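Local structure of Abbfa_003403 (Acinetobacter baumannii, 4ZXH) at residues Tyr558-Pro566 and Ala665-Ile673; Val1157-Arg1166 and Phe1260-Glu1270. The protein is a four-domain nonribosomal peptide synthetase that probably activates an amino acid, carries it on a phosphopantetheine arm, condenses it and releases the product by its thioesterase. All coordinates share one frame; numbering follows the deposited sequence.

Interaction 1: Tyr558-Pro566 and Ala665-Ile673; sequences YVPLDPNFP and AITTYAFDI
Pro-560 and Asp-562 in YVPLD, the end of the A2 core motif of adenylation domains, and Phe-565 just beyond it meet Thr-668, Tyr-669 and Ala-670, just ahead of the FD of the A4 motif. The one hydrogen bond across the contact runs from Thr-668 OG1 to Asp-562 OD2 at 2.6 Å, reaching the oxygen on its anti side and 20° out of the carboxylate plane. Each partner also closes a turn of its own: Asp-562 OD1 accepts from Asn-564 N at 3.1 Å in an Asx turn, and Thr-668 OG1 accepts from Ala-670 N at 3.0 Å in an ST turn. The carboxylate thus ties two type I turns together, with one oxygen for each loop. Asp-562 CG stands opposite the backbone N (chi1 -171°), which carries OD2 across to the threonine. Apolar contacts lie alongside. Ala-670 CB sits between Pro-560 CB and Phe-565 CE2, each at 3.8 Å, and the phenyl ring also packs on Asp-562, whose CB lies 3.6 Å above the ring plane, over its centre. The Tyr-669 ring packs against Pro-560, with CD1 3.7 Å from Pro-560 CB; its CG is wedged between N and C of its own backbone (chi1 62°), and its hydroxyl passes Leu-561 to hydrogen-bond with Leu-536 O and Leu-538 N of the neighbouring strand region. Phe-565 also touches Ala-951 in the C-terminal subdomain. Pro-560 ends strand 557-560, which lies between strands 533-537 and 621-627, whereas 665-673 links strand 662-665 of the large mixed sheet to helix 674-679. The contact thereby joins two sheets, bringing the A2 and A4 core motifs together in the N-terminal subdomain of an ANL-type adenylation domain.

Interaction 2: Val1157-Arg1166 and Phe1260-Glu1270; sequences VTGIVMIDTR and FPILLVKAKDE
Ile-1160 and Ile-1262 run next to each other off the same face of the sheet, one pair of a parallel beta ladder that continues through Val-1161 with Leu-1263, Met-1162 with Leu-1264 and Ile-1163 with Val-1265. The strand axes come within 4.7 Å and are inclined by 11°. Ile-1160 and Met-1162 each use both N and O in the ladder: Ile-1160 N donates to Pro-1261 O, Leu-1263 N to Ile-1160 O at 2.8 Å, Met-1162 N to Leu-1263 O, and Val-1265 N to Met-1162 O; Asp-1164 N to Val-1265 O is the last rung. On the face carrying the even-numbered residues, the extended Met-1162 chain brings CE to Ile-1262 CD1 at 3.7 Å, while Leu-1264 CD1 lies 4.0 Å from Met-1162 CB. Ile-1160 CD1 reaches Phe-1260 CB at 3.9 Å, because CG1 is turned beside the backbone N (chi1 -57°).

Past the ladder, Asp-1164 adopts a left-handed backbone conformation that takes the chain out of the strand, yet its side chain turns back: OD1 accepts from Ala-1267 N at 3.1 Å, met 56° out of the carboxylate plane. That bond helps fix the carboxylate while OD2 bonds His-1297 ND1, an arrangement consistent with a Cys-1137, His-1297, Asp-1164 triad. The oppositely charged Arg-1166 NH2 and Glu-1270 OE1 are near each other at 4.4 Å, too far for a salt bridge; Glu-1270 OE1 instead accepts from His-1297 N, and its OE2 from Glu-1272 N.

The pair lies inside the seven-stranded sheet of the alpha/beta-hydrolase thioesterase, between strands 1131-1136 and 1288-1293. Helix 1138-1152 packs on Ile-1160 and Phe-1260 at one face, and helix 1303-1316 on Val-1161, Ile-1163 and Leu-1263 at the other.

Interactions 1 and 2 follow one another along the chain, in separate catalytic domains: their centres are 83 Å apart and their nearest atoms about 64 Å, and the two do not touch. In 558-566 with 665-673 a loop-to-loop hydrogen bond adjoins the A4 motif, which in relatives borders the amino-acid pocket, and lies near the C-terminal subdomain. In 1157-1166 with 1260-1270 a continuous ladder delivers Asp-1164, the aspartate of the likely triad. In both, an aspartate carboxylate bonds across the contact: to a threonine hydroxyl in interaction 1, to a backbone N-H at a strand end in interaction 2.

Interaction 1: Tyr558-Pro566 and Ala665-Ile673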
loop_
_atom_site.group_PDB
_atom_site.type_symbol
_atom_site.label_atom_id
_atom_site.label_comp_id
_atom_site.label_asym_id
_atom_site.label_seq_id
_atom_site.Cartn_x
_atom_site.Cartn_y
_atom_site.Cartn_z
ATOM N N TYR A 558 -15.584 8.602 46.263
ATOM C CA TYR A 558 -16.613 9.229 45.450
ATOM C C TYR A 558 -16.867 8.439 44.184
ATOM O O TYR A 558 -16.003 7.723 43.686
ATOM C CB TYR A 558 -16.261 10.681 45.123
ATOM C CG TYR A 558 -15.045 10.864 44.259
ATOM C CD1 TYR A 558 -13.783 10.954 44.818
ATOM C CD2 TYR A 558 -15.166 10.963 42.879
ATOM C CE1 TYR A 558 -12.667 11.126 44.029
ATOM C CE2 TYR A 558 -14.059 11.142 42.074
ATOM C CZ TYR A 558 -12.811 11.223 42.650
ATOM O OH TYR A 558 -11.705 11.397 41.847
ATOM N N VAL A 559 -18.091 8.558 43.693
ATOM C CA VAL A 559 -18.494 7.993 42.418
ATOM C C VAL A 559 -18.903 9.120 41.473
ATOM O O VAL A 559 -19.921 9.775 41.695
ATOM C CB VAL A 559 -19.653 7.033 42.607
ATOM C CG1 VAL A 559 -20.007 6.361 41.292
ATOM C CG2 VAL A 559 -19.299 6.020 43.681
ATOM N N PRO A 560 -18.097 9.371 40.430
ATOM C CA PRO A 560 -18.370 10.495 39.525
ATOM C C PRO A 560 -19.680 10.358 38.753
ATOM O O PRO A 560 -19.845 9.424 37.969
ATOM C CB PRO A 560 -17.180 10.465 38.562
ATOM C CG PRO A 560 -16.110 9.775 39.306
ATOM C CD PRO A 560 -16.812 8.727 40.122
ATOM N N LEU A 561 -20.600 11.289 38.976
ATOM C CA LEU A 561 -21.804 11.389 38.162
ATOM C C LEU A 561 -21.812 12.728 37.428
ATOM O O LEU A 561 -22.392 13.705 37.895
ATOM C CB LEU A 561 -23.050 11.233 39.026
ATOM C CG LEU A 561 -23.086 9.922 39.806
ATOM C CD1 LEU A 561 -23.927 10.060 41.035
ATOM C CD2 LEU A 561 -23.604 8.810 38.923
ATOM N N ASP A 562 -21.120 12.778 36.296
ATOM C CA ASP A 562 -21.038 14.001 35.515
ATOM C C ASP A 562 -22.431 14.331 35.005
ATOM O O ASP A 562 -23.031 13.525 34.291
ATOM C CB ASP A 562 -20.043 13.830 34.364
ATOM C CG ASP A 562 -19.742 15.130 33.635
ATOM O OD1 ASP A 562 -20.588 16.056 33.626
ATOM O OD2 ASP A 562 -18.641 15.219 33.056
ATOM N N PRO A 563 -22.954 15.513 35.379
ATOM C CA PRO A 563 -24.348 15.898 35.090
ATOM C C PRO A 563 -24.630 16.183 33.615
ATOM O O PRO A 563 -25.803 16.328 33.248
ATOM C CB PRO A 563 -24.543 17.169 35.921
ATOM C CG PRO A 563 -23.177 17.725 36.095
ATOM C CD PRO A 563 -22.264 16.523 36.196
ATOM N N ASN A 564 -23.596 16.260 32.780
ATOM C CA ASN A 564 -23.817 16.445 31.347
ATOM C C ASN A 564 -24.008 15.128 30.619
ATOM O O ASN A 564 -24.506 15.110 29.489
ATOM C CB ASN A 564 -22.676 17.251 30.732
ATOM C CG ASN A 564 -22.468 18.578 31.437
ATOM O OD1 ASN A 564 -21.414 18.828 32.019
ATOM N ND2 ASN A 564 -23.466 19.452 31.359
ATOM N N PHE A 565 -23.654 14.031 31.286
ATOM C CA PHE A 565 -23.842 12.690 30.730
ATOM C C PHE A 565 -25.344 12.388 30.591
ATOM O O PHE A 565 -26.170 13.018 31.254
ATOM C CB PHE A 565 -23.143 11.636 31.605
ATOM C CG PHE A 565 -21.624 11.655 31.515
ATOM C CD1 PHE A 565 -20.945 12.743 30.979
ATOM C CD2 PHE A 565 -20.883 10.564 31.952
ATOM C CE1 PHE A 565 -19.564 12.753 30.897
ATOM C CE2 PHE A 565 -19.500 10.557 31.880
ATOM C CZ PHE A 565 -18.839 11.656 31.351
ATOM N N PRO A 566 -25.714 11.443 29.707
ATOM C CA PRO A 566 -27.147 11.137 29.555
ATOM C C PRO A 566 -27.706 10.472 30.805
ATOM O O PRO A 566 -27.008 9.646 31.411
ATOM C CB PRO A 566 -27.188 10.172 28.362
ATOM C CG PRO A 566 -25.846 10.327 27.675
ATOM C CD PRO A 566 -24.879 10.667 28.771
ATOM N N ALA A 665 -7.058 22.523 34.024
ATOM C CA ALA A 665 -7.839 21.303 34.121
ATOM C C ALA A 665 -9.114 21.347 33.253
ATOM O O ALA A 665 -10.034 22.127 33.513
ATOM C CB ALA A 665 -8.187 21.048 35.555
ATOM N N ILE A 666 -9.167 20.492 32.233
ATOM C CA ILE A 666 -10.270 20.508 31.269
ATOM C C ILE A 666 -11.041 19.203 31.224
ATOM O O ILE A 666 -12.112 19.136 30.643
ATOM C CB ILE A 666 -9.774 20.784 29.848
ATOM C CG1 ILE A 666 -8.929 19.618 29.367
ATOM C CG2 ILE A 666 -8.928 22.035 29.811
ATOM C CD1 ILE A 666 -8.265 19.907 28.062
ATOM N N THR A 667 -10.479 18.159 31.815
ATOM C CA THR A 667 -11.052 16.829 31.695
ATOM C C THR A 667 -12.133 16.590 32.736
ATOM O O THR A 667 -11.926 16.868 33.926
ATOM C CB THR A 667 -9.962 15.765 31.846
ATOM O OG1 THR A 667 -8.875 16.077 30.969
ATOM C CG2 THR A 667 -10.489 14.382 31.524
ATOM N N THR A 668 -13.275 16.067 32.285
ATOM C CA THR A 668 -14.322 15.615 33.194
ATOM C C THR A 668 -13.780 14.756 34.343
ATOM O O THR A 668 -12.884 13.931 34.156
ATOM C CB THR A 668 -15.409 14.806 32.463
ATOM O OG1 THR A 668 -16.263 14.194 33.440
ATOM C CG2 THR A 668 -14.807 13.727 31.619
ATOM N N TYR A 669 -14.327 14.949 35.536
ATOM C CA TYR A 669 -13.856 14.191 36.689
ATOM C C TYR A 669 -14.434 12.785 36.661
ATOM O O TYR A 669 -14.125 11.957 37.519
ATOM C CB TYR A 669 -14.216 14.890 37.996
ATOM C CG TYR A 669 -15.703 15.032 38.221
ATOM C CD1 TYR A 669 -16.403 14.095 38.971
ATOM C CD2 TYR A 669 -16.408 16.113 37.694
ATOM C CE1 TYR A 669 -17.775 14.230 39.185
ATOM C CE2 TYR A 669 -17.770 16.246 37.899
ATOM C CZ TYR A 669 -18.447 15.300 38.644
ATOM O OH TYR A 669 -19.798 15.439 38.849
ATOM N N ALA A 670 -15.264 12.517 35.661
ATOM C CA ALA A 670 -15.756 11.165 35.429
ATOM C C ALA A 670 -14.805 10.397 34.528
ATOM O O ALA A 670 -15.135 9.319 34.054
ATOM C CB ALA A 670 -17.114 11.201 34.831
ATOM N N PHE A 671 -13.634 10.982 34.291
ATOM C CA PHE A 671 -12.522 10.341 33.590
ATOM C C PHE A 671 -11.326 10.397 34.537
ATOM O O PHE A 671 -10.993 11.461 35.048
ATOM C CB PHE A 671 -12.229 11.060 32.274
ATOM C CG PHE A 671 -11.304 10.324 31.368
ATOM C CD1 PHE A 671 -11.027 8.972 31.576
ATOM C CD2 PHE A 671 -10.696 10.985 30.296
ATOM C CE1 PHE A 671 -10.163 8.287 30.729
ATOM C CE2 PHE A 671 -9.823 10.308 29.436
ATOM C CZ PHE A 671 -9.557 8.956 29.654
ATOM N N ASP A 672 -10.695 9.261 34.800
ATOM C CA ASP A 672 -9.749 9.204 35.918
ATOM C C ASP A 672 -8.559 10.139 35.735
ATOM O O ASP A 672 -7.941 10.542 36.720
ATOM C CB ASP A 672 -9.262 7.752 36.178
ATOM C CG ASP A 672 -8.489 7.137 35.003
ATOM O OD1 ASP A 672 -8.419 7.740 33.916
ATOM O OD2 ASP A 672 -7.952 6.021 35.170
ATOM N N ILE A 673 -8.248 10.515 34.494
ATOM C CA ILE A 673 -7.014 11.269 34.244
ATOM C C ILE A 673 -7.127 12.673 34.833
ATOM O O ILE A 673 -6.119 13.325 35.106
ATOM C CB ILE A 673 -6.655 11.344 32.733
ATOM C CG1 ILE A 673 -7.528 12.345 31.985
ATOM C CG2 ILE A 673 -6.751 9.970 32.079
ATOM C CD1 ILE A 673 -7.145 12.478 30.528
#

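Interaction 2: Val1157-Arg1166 and Phe1260-Glu1270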
loop_
_atom_site.group_PDB
_atom_site.type_symbol
_atom_site.label_atom_id
_atom_site.label_comp_id
_atom_site.label_asym_id
_atom_site.label_seq_id
_atom_site.Cartn_x
_atom_site.Cartn_y
_atom_site.Cartn_z
ATOM N N VAL A 1157 -13.910 0.235 -56.545
ATOM C CA VAL A 1157 -14.604 0.259 -55.273
ATOM C C VAL A 1157 -15.476 -0.988 -55.164
ATOM O O VAL A 1157 -16.363 -1.205 -55.992
ATOM C CB VAL A 1157 -15.472 1.515 -55.143
ATOM C CG1 VAL A 1157 -16.174 1.522 -53.816
ATOM C CG2 VAL A 1157 -14.627 2.764 -55.303
ATOM N N THR A 1158 -15.220 -1.820 -54.160
ATOM C CA THR A 1158 -15.980 -3.057 -54.007
ATOM C C THR A 1158 -17.422 -2.754 -53.628
ATOM O O THR A 1158 -18.358 -3.354 -54.164
ATOM C CB THR A 1158 -15.358 -3.983 -52.947
ATOM O OG1 THR A 1158 -14.069 -4.414 -53.400
ATOM C CG2 THR A 1158 -16.237 -5.205 -52.720
ATOM N N GLY A 1159 -17.591 -1.813 -52.706
ATOM C CA GLY A 1159 -18.908 -1.414 -52.262
ATOM C C GLY A 1159 -18.856 -0.340 -51.195
ATOM O O GLY A 1159 -17.812 -0.090 -50.595
ATOM N N ILE A 1160 -19.995 0.302 -50.966
ATOM C CA ILE A 1160 -20.115 1.319 -49.934
ATOM C C ILE A 1160 -21.177 0.923 -48.910
ATOM O O ILE A 1160 -22.309 0.600 -49.278
ATOM C CB ILE A 1160 -20.498 2.668 -50.520
ATOM C CG1 ILE A 1160 -19.494 3.099 -51.578
ATOM C CG2 ILE A 1160 -20.535 3.711 -49.427
ATOM C CD1 ILE A 1160 -19.852 4.424 -52.209
ATOM N N VAL A 1161 -20.832 0.946 -47.631
ATOM C CA VAL A 1161 -21.850 0.741 -46.621
ATOM C C VAL A 1161 -22.314 2.065 -46.033
ATOM O O VAL A 1161 -21.528 2.797 -45.440
ATOM C CB VAL A 1161 -21.360 -0.150 -45.499
ATOM C CG1 VAL A 1161 -22.431 -0.256 -44.436
ATOM C CG2 VAL A 1161 -21.035 -1.521 -46.039
ATOM N N MET A 1162 -23.591 2.389 -46.201
ATOM C CA MET A 1162 -24.089 3.639 -45.650
ATOM C C MET A 1162 -25.178 3.361 -44.664
ATOM O O MET A 1162 -26.222 2.811 -45.019
ATOM C CB MET A 1162 -24.617 4.558 -46.744
ATOM C CG MET A 1162 -23.553 5.160 -47.637
ATOM S SD MET A 1162 -24.389 6.074 -48.928
ATOM C CE MET A 1162 -23.160 6.070 -50.238
ATOM N N ILE A 1163 -24.946 3.746 -43.418
ATOM C CA ILE A 1163 -25.939 3.508 -42.389
ATOM C C ILE A 1163 -26.722 4.797 -42.110
ATOM O O ILE A 1163 -26.181 5.766 -41.574
ATOM C CB ILE A 1163 -25.285 2.961 -41.120
ATOM C CG1 ILE A 1163 -24.372 1.785 -41.492
ATOM C CG2 ILE A 1163 -26.343 2.497 -40.152
ATOM C CD1 ILE A 1163 -23.502 1.305 -40.377
ATOM N N ASP A 1164 -27.992 4.786 -42.521
ATOM C CA ASP A 1164 -28.900 5.924 -42.417
ATOM C C ASP A 1164 -28.265 7.268 -42.823
ATOM O O ASP A 1164 -28.423 8.285 -42.158
ATOM C CB ASP A 1164 -29.467 6.012 -41.006
ATOM C CG ASP A 1164 -30.856 6.638 -40.981
ATOM O OD1 ASP A 1164 -31.758 6.143 -41.703
ATOM O OD2 ASP A 1164 -31.034 7.648 -40.262
ATOM N N THR A 1165 -27.549 7.248 -43.934
ATOM C CA THR A 1165 -26.904 8.433 -44.481
ATOM C C THR A 1165 -27.867 9.258 -45.300
ATOM O O THR A 1165 -28.370 8.787 -46.321
ATOM C CB THR A 1165 -25.726 8.031 -45.385
ATOM O OG1 THR A 1165 -24.804 7.272 -44.617
ATOM C CG2 THR A 1165 -25.029 9.233 -45.967
ATOM N N ARG A 1166 -28.123 10.489 -44.878
ATOM C CA ARG A 1166 -28.948 11.374 -45.700
ATOM C C ARG A 1166 -28.163 11.785 -46.941
ATOM O O ARG A 1166 -26.992 12.119 -46.869
ATOM C CB ARG A 1166 -29.419 12.533 -44.848
ATOM C CG ARG A 1166 -30.106 11.890 -43.663
ATOM C CD ARG A 1166 -30.236 12.699 -42.442
ATOM N NE ARG A 1166 -31.009 11.927 -41.487
ATOM C CZ ARG A 1166 -31.110 12.223 -40.201
ATOM N NH1 ARG A 1166 -30.478 13.279 -39.731
ATOM N NH2 ARG A 1166 -31.854 11.474 -39.401
ATOM N N PHE A 1260 -22.411 3.766 -57.736
ATOM C CA PHE A 1260 -21.474 2.909 -57.041
ATOM C C PHE A 1260 -22.277 1.768 -56.446
ATOM O O PHE A 1260 -23.460 1.938 -56.161
ATOM C CB PHE A 1260 -20.730 3.672 -55.947
ATOM C CG PHE A 1260 -19.784 4.702 -56.462
ATOM C CD1 PHE A 1260 -18.506 4.343 -56.864
ATOM C CD2 PHE A 1260 -20.151 6.035 -56.516
ATOM C CE1 PHE A 1260 -17.619 5.293 -57.338
ATOM C CE2 PHE A 1260 -19.267 6.993 -56.989
ATOM C CZ PHE A 1260 -18.001 6.623 -57.400
ATOM N N PRO A 1261 -21.651 0.599 -56.254
ATOM C CA PRO A 1261 -22.382 -0.465 -55.555
ATOM C C PRO A 1261 -22.564 -0.094 -54.077
ATOM O O PRO A 1261 -21.591 0.016 -53.335
ATOM C CB PRO A 1261 -21.479 -1.685 -55.736
ATOM C CG PRO A 1261 -20.113 -1.115 -55.885
ATOM C CD PRO A 1261 -20.255 0.228 -56.538
ATOM N N ILE A 1262 -23.808 0.125 -53.668
ATOM C CA ILE A 1262 -24.097 0.688 -52.353
ATOM C C ILE A 1262 -25.049 -0.170 -51.542
ATOM O O ILE A 1262 -26.056 -0.655 -52.061
ATOM C CB ILE A 1262 -24.715 2.100 -52.483
ATOM C CG1 ILE A 1262 -23.691 3.086 -53.032
ATOM C CG2 ILE A 1262 -25.230 2.600 -51.146
ATOM C CD1 ILE A 1262 -24.286 4.427 -53.324
ATOM N N LEU A 1263 -24.730 -0.351 -50.268
ATOM C CA LEU A 1263 -25.680 -0.909 -49.312
ATOM C C LEU A 1263 -26.145 0.212 -48.394
ATOM O O LEU A 1263 -25.338 0.772 -47.635
ATOM C CB LEU A 1263 -25.052 -2.046 -48.498
ATOM C CG LEU A 1263 -25.857 -2.570 -47.307
ATOM C CD1 LEU A 1263 -27.140 -3.197 -47.793
ATOM C CD2 LEU A 1263 -25.040 -3.575 -46.499
ATOM N N LEU A 1264 -27.431 0.559 -48.479
ATOM C CA LEU A 1264 -27.990 1.580 -47.593
ATOM C C LEU A 1264 -28.866 0.964 -46.506
ATOM O O LEU A 1264 -29.920 0.397 -46.796
ATOM C CB LEU A 1264 -28.792 2.605 -48.389
ATOM C CG LEU A 1264 -29.570 3.627 -47.553
ATOM C CD1 LEU A 1264 -28.651 4.492 -46.750
ATOM C CD2 LEU A 1264 -30.449 4.473 -48.447
ATOM N N VAL A 1265 -28.414 1.065 -45.261
ATOM C CA VAL A 1265 -29.160 0.541 -44.124
ATOM C C VAL A 1265 -29.989 1.670 -43.516
ATOM O O VAL A 1265 -29.441 2.641 -42.989
ATOM C CB VAL A 1265 -28.213 -0.069 -43.047
ATOM C CG1 VAL A 1265 -28.996 -0.550 -41.850
ATOM C CG2 VAL A 1265 -27.395 -1.226 -43.630
ATOM N N LYS A 1266 -31.309 1.565 -43.605
ATOM C CA LYS A 1266 -32.158 2.639 -43.119
ATOM C C LYS A 1266 -32.731 2.330 -41.744
ATOM O O LYS A 1266 -33.260 1.240 -41.493
ATOM C CB LYS A 1266 -33.289 2.917 -44.103
ATOM C CG LYS A 1266 -34.297 3.922 -43.585
ATOM C CD LYS A 1266 -35.217 4.402 -44.686
ATOM C CE LYS A 1266 -36.329 5.261 -44.114
ATOM N NZ LYS A 1266 -37.503 5.279 -45.050
ATOM N N ALA A 1267 -32.597 3.292 -40.846
ATOM C CA ALA A 1267 -33.240 3.229 -39.547
ATOM C C ALA A 1267 -34.746 3.414 -39.745
ATOM O O ALA A 1267 -35.197 4.512 -40.060
ATOM C CB ALA A 1267 -32.665 4.304 -38.631
ATOM N N LYS A 1268 -35.519 2.344 -39.584
ATOM C CA LYS A 1268 -36.925 2.363 -39.994
ATOM C C LYS A 1268 -37.808 3.042 -38.959
ATOM O O LYS A 1268 -38.938 3.416 -39.258
ATOM C CB LYS A 1268 -37.444 0.943 -40.282
ATOM C CG LYS A 1268 -37.910 0.143 -39.062
ATOM C CD LYS A 1268 -38.305 -1.280 -39.454
ATOM C CE LYS A 1268 -38.482 -2.175 -38.235
ATOM N NZ LYS A 1268 -38.471 -3.642 -38.582
ATOM N N ASP A 1269 -37.286 3.226 -37.753
ATOM C CA ASP A 1269 -38.071 3.838 -36.685
ATOM C C ASP A 1269 -37.774 5.339 -36.535
ATOM O O ASP A 1269 -38.253 5.981 -35.597
ATOM C CB ASP A 1269 -37.820 3.113 -35.360
ATOM C CG ASP A 1269 -38.218 1.629 -35.412
ATOM O OD1 ASP A 1269 -39.350 1.320 -35.860
ATOM O OD2 ASP A 1269 -37.391 0.768 -35.012
ATOM N N GLU A 1270 -37.004 5.899 -37.467
ATOM C CA GLU A 1270 -36.699 7.327 -37.429
ATOM C C GLU A 1270 -37.931 8.168 -37.802
ATOM O O GLU A 1270 -38.508 8.001 -38.872
ATOM C CB GLU A 1270 -35.512 7.638 -38.355
ATOM C CG GLU A 1270 -35.126 9.119 -38.468
ATOM C CD GLU A 1270 -34.983 9.813 -37.127
ATOM O OE1 GLU A 1270 -34.159 9.355 -36.298
ATOM O OE2 GLU A 1270 -35.702 10.820 -36.904
#